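Local coordinates for testis-expressed protein 101 (Mus musculus, PDB 7BPS) that plays a role in fertilization by controlling sperm binding to the zona pellucida and sperm migration into the oviduct, at residues 43-48 / 149-154. Sequence-based numbering, arbitrary orientation.
Sequences LLIKAD and LEFSGG
The side chain of Leu43 lies roughly perpendicular to that of Phe151 where two Ly6/uPAR domains meet, a compact example of two strand segments that meet through apolar side chains with their backbones well apart. The CD2 methyl of Leu43 approaches the far end of the ring, 3.4 Å from CE1 of Phe151 and nearly as close to CZ, coming in obliquely. Two residues along each strand, the CD1 methyls of Ile45 and Leu149 meet end on, 3.6 Å apart. The Ile45 CD1 methyl also lies 4.2 Å from Phe151 CZ, so the far end of the ring has methyl neighbours from both Leu43 and Ile45.

Torsions bring these groups together. In Leu43, chi1 of 179° places CG beside the carbonyl carbon, and chi2 of 56° then sets where CD2 lies, whereas Phe151 CG lies anti to the carbonyl carbon, and the ring's CE1 and CZ meet Leu43. All four residues are buried, and their side chains leave the backbone toward the other segment.

The axes of 43-46 and 149-152 approach to 12.3 Å and run nearly antiparallel, at 164°, a separation suited to face-to-face packing of sheets rather than to strand pairing. Each strand is instead hydrogen-bonded within its own sheet: Leu43 pairs with Leu55 and Ile45 with Val53, while Leu149 pairs with Val160.

Second-shell residues continue the apolar layer, with Leu55 of strand 52-61 and Val185 of strand 183-193 touching Phe151, and Val162 of strand 158-163 touching Ile45. The contact thus joins strand 37-46, between strands 52-61 and 80-88 of the first domain, to strand 143-152, between strands 158-163 and 183-193 of the second, near the centre of the tandem.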
loop_
_atom_site.group_PDB
_atom_site.type_symbol
_atom_site.label_atom_id
_atom_site.label_comp_id
_atom_site.label_asym_id
_atom_site.label_seq_id
_atom_site.Cartn_x
_atom_site.Cartn_y
_atom_site.Cartn_z
ATOM N N LEU A 43 3.003 1.467 -1.412
ATOM C CA LEU A 43 1.707 0.752 -1.346
ATOM C C LEU A 43 0.638 1.781 -0.994
ATOM O O LEU A 43 0.863 2.559 -0.057
ATOM C CB LEU A 43 1.793 -0.346 -0.283
ATOM C CG LEU A 43 0.529 -1.169 -0.057
ATOM C CD1 LEU A 43 0.015 -1.811 -1.322
ATOM C CD2 LEU A 43 0.787 -2.241 0.975
ATOM N N LEU A 44 -0.482 1.774 -1.721
ATOM C CA LEU A 44 -1.611 2.720 -1.524
ATOM C C LEU A 44 -2.862 1.908 -1.260
ATOM O O LEU A 44 -3.145 1.007 -2.041
ATOM C CB LEU A 44 -1.775 3.600 -2.769
ATOM C CG LEU A 44 -0.567 4.480 -3.089
ATOM C CD1 LEU A 44 0.331 3.848 -4.145
ATOM C CD2 LEU A 44 -0.994 5.861 -3.529
ATOM N N ILE A 45 -3.566 2.201 -0.180
ATOM C CA ILE A 45 -4.803 1.463 0.220
ATOM C C ILE A 45 -5.906 2.474 0.532
ATOM O O ILE A 45 -5.652 3.435 1.287
ATOM C CB ILE A 45 -4.529 0.538 1.406
ATOM C CG1 ILE A 45 -3.353 -0.399 1.129
ATOM C CG2 ILE A 45 -5.781 -0.226 1.758
ATOM C CD1 ILE A 45 -2.749 -1.016 2.365
ATOM N N LYS A 46 -7.086 2.207 -0.013
ATOM C CA LYS A 46 -8.258 3.105 -0.021
ATOM C C LYS A 46 -9.501 2.245 0.193
ATOM O O LYS A 46 -9.547 1.118 -0.345
ATOM C CB LYS A 46 -8.284 3.775 -1.388
ATOM C CG LYS A 46 -9.161 5.001 -1.517
ATOM C CD LYS A 46 -9.484 5.324 -2.953
ATOM C CE LYS A 46 -10.229 6.635 -3.055
ATOM N NZ LYS A 46 -11.481 6.613 -2.260
ATOM N N ALA A 47 -10.474 2.737 0.947
ATOM C CA ALA A 47 -11.850 2.204 0.895
ATOM C C ALA A 47 -12.712 3.211 0.137
ATOM O O ALA A 47 -12.239 4.278 -0.162
ATOM C CB ALA A 47 -12.389 1.899 2.276
ATOM N N ASP A 48 -13.946 2.840 -0.172
ATOM C CA ASP A 48 -14.906 3.732 -0.852
ATOM C C ASP A 48 -15.029 5.021 -0.040
ATOM O O ASP A 48 -15.296 4.932 1.153
ATOM C CB ASP A 48 -16.265 3.044 -0.954
ATOM C CG ASP A 48 -17.258 3.825 -1.790
ATOM O OD1 ASP A 48 -16.818 4.720 -2.536
ATOM O OD2 ASP A 48 -18.429 3.489 -1.707
ATOM N N LEU A 149 -3.846 -5.102 8.446
ATOM C CA LEU A 149 -2.614 -5.369 7.691
ATOM C C LEU A 149 -1.447 -5.018 8.592
ATOM O O LEU A 149 -1.392 -3.882 9.035
ATOM C CB LEU A 149 -2.597 -4.557 6.398
ATOM C CG LEU A 149 -3.738 -4.867 5.431
ATOM C CD1 LEU A 149 -3.565 -4.055 4.161
ATOM C CD2 LEU A 149 -3.835 -6.355 5.117
ATOM N N GLU A 150 -0.567 -5.992 8.814
ATOM C CA GLU A 150 0.659 -5.886 9.644
ATOM C C GLU A 150 1.845 -5.766 8.685
ATOM O O GLU A 150 2.058 -6.709 7.905
ATOM C CB GLU A 150 0.716 -7.169 10.476
ATOM C CG GLU A 150 1.275 -7.019 11.843
ATOM C CD GLU A 150 0.351 -6.181 12.689
ATOM O OE1 GLU A 150 -0.865 -6.559 12.829
ATOM O OE2 GLU A 150 0.856 -5.137 13.192
ATOM N N PHE A 151 2.556 -4.648 8.680
ATOM C CA PHE A 151 3.773 -4.450 7.854
ATOM C C PHE A 151 5.023 -4.439 8.735
ATOM O O PHE A 151 4.981 -3.876 9.841
ATOM C CB PHE A 151 3.675 -3.164 7.051
ATOM C CG PHE A 151 2.519 -3.161 6.091
ATOM C CD1 PHE A 151 2.666 -3.676 4.823
ATOM C CD2 PHE A 151 1.301 -2.621 6.461
ATOM C CE1 PHE A 151 1.609 -3.632 3.932
ATOM C CE2 PHE A 151 0.251 -2.566 5.561
ATOM C CZ PHE A 151 0.400 -3.080 4.306
ATOM N N SER A 152 6.087 -5.084 8.261
ATOM C CA SER A 152 7.371 -5.212 8.997
ATOM C C SER A 152 8.520 -5.208 8.002
ATOM O O SER A 152 8.302 -5.469 6.830
ATOM C CB SER A 152 7.406 -6.409 9.927
ATOM O OG SER A 152 7.027 -7.570 9.238
ATOM N N GLY A 153 9.694 -4.799 8.463
ATOM C CA GLY A 153 10.902 -4.713 7.631
ATOM C C GLY A 153 11.023 -3.332 7.046
ATOM O O GLY A 153 10.013 -2.603 7.050
ATOM N N GLY A 154 12.238 -2.994 6.616
ATOM C CA GLY A 154 12.548 -1.821 5.790
ATOM C C GLY A 154 12.375 -0.538 6.552
ATOM O O GLY A 154 12.324 0.499 5.876
#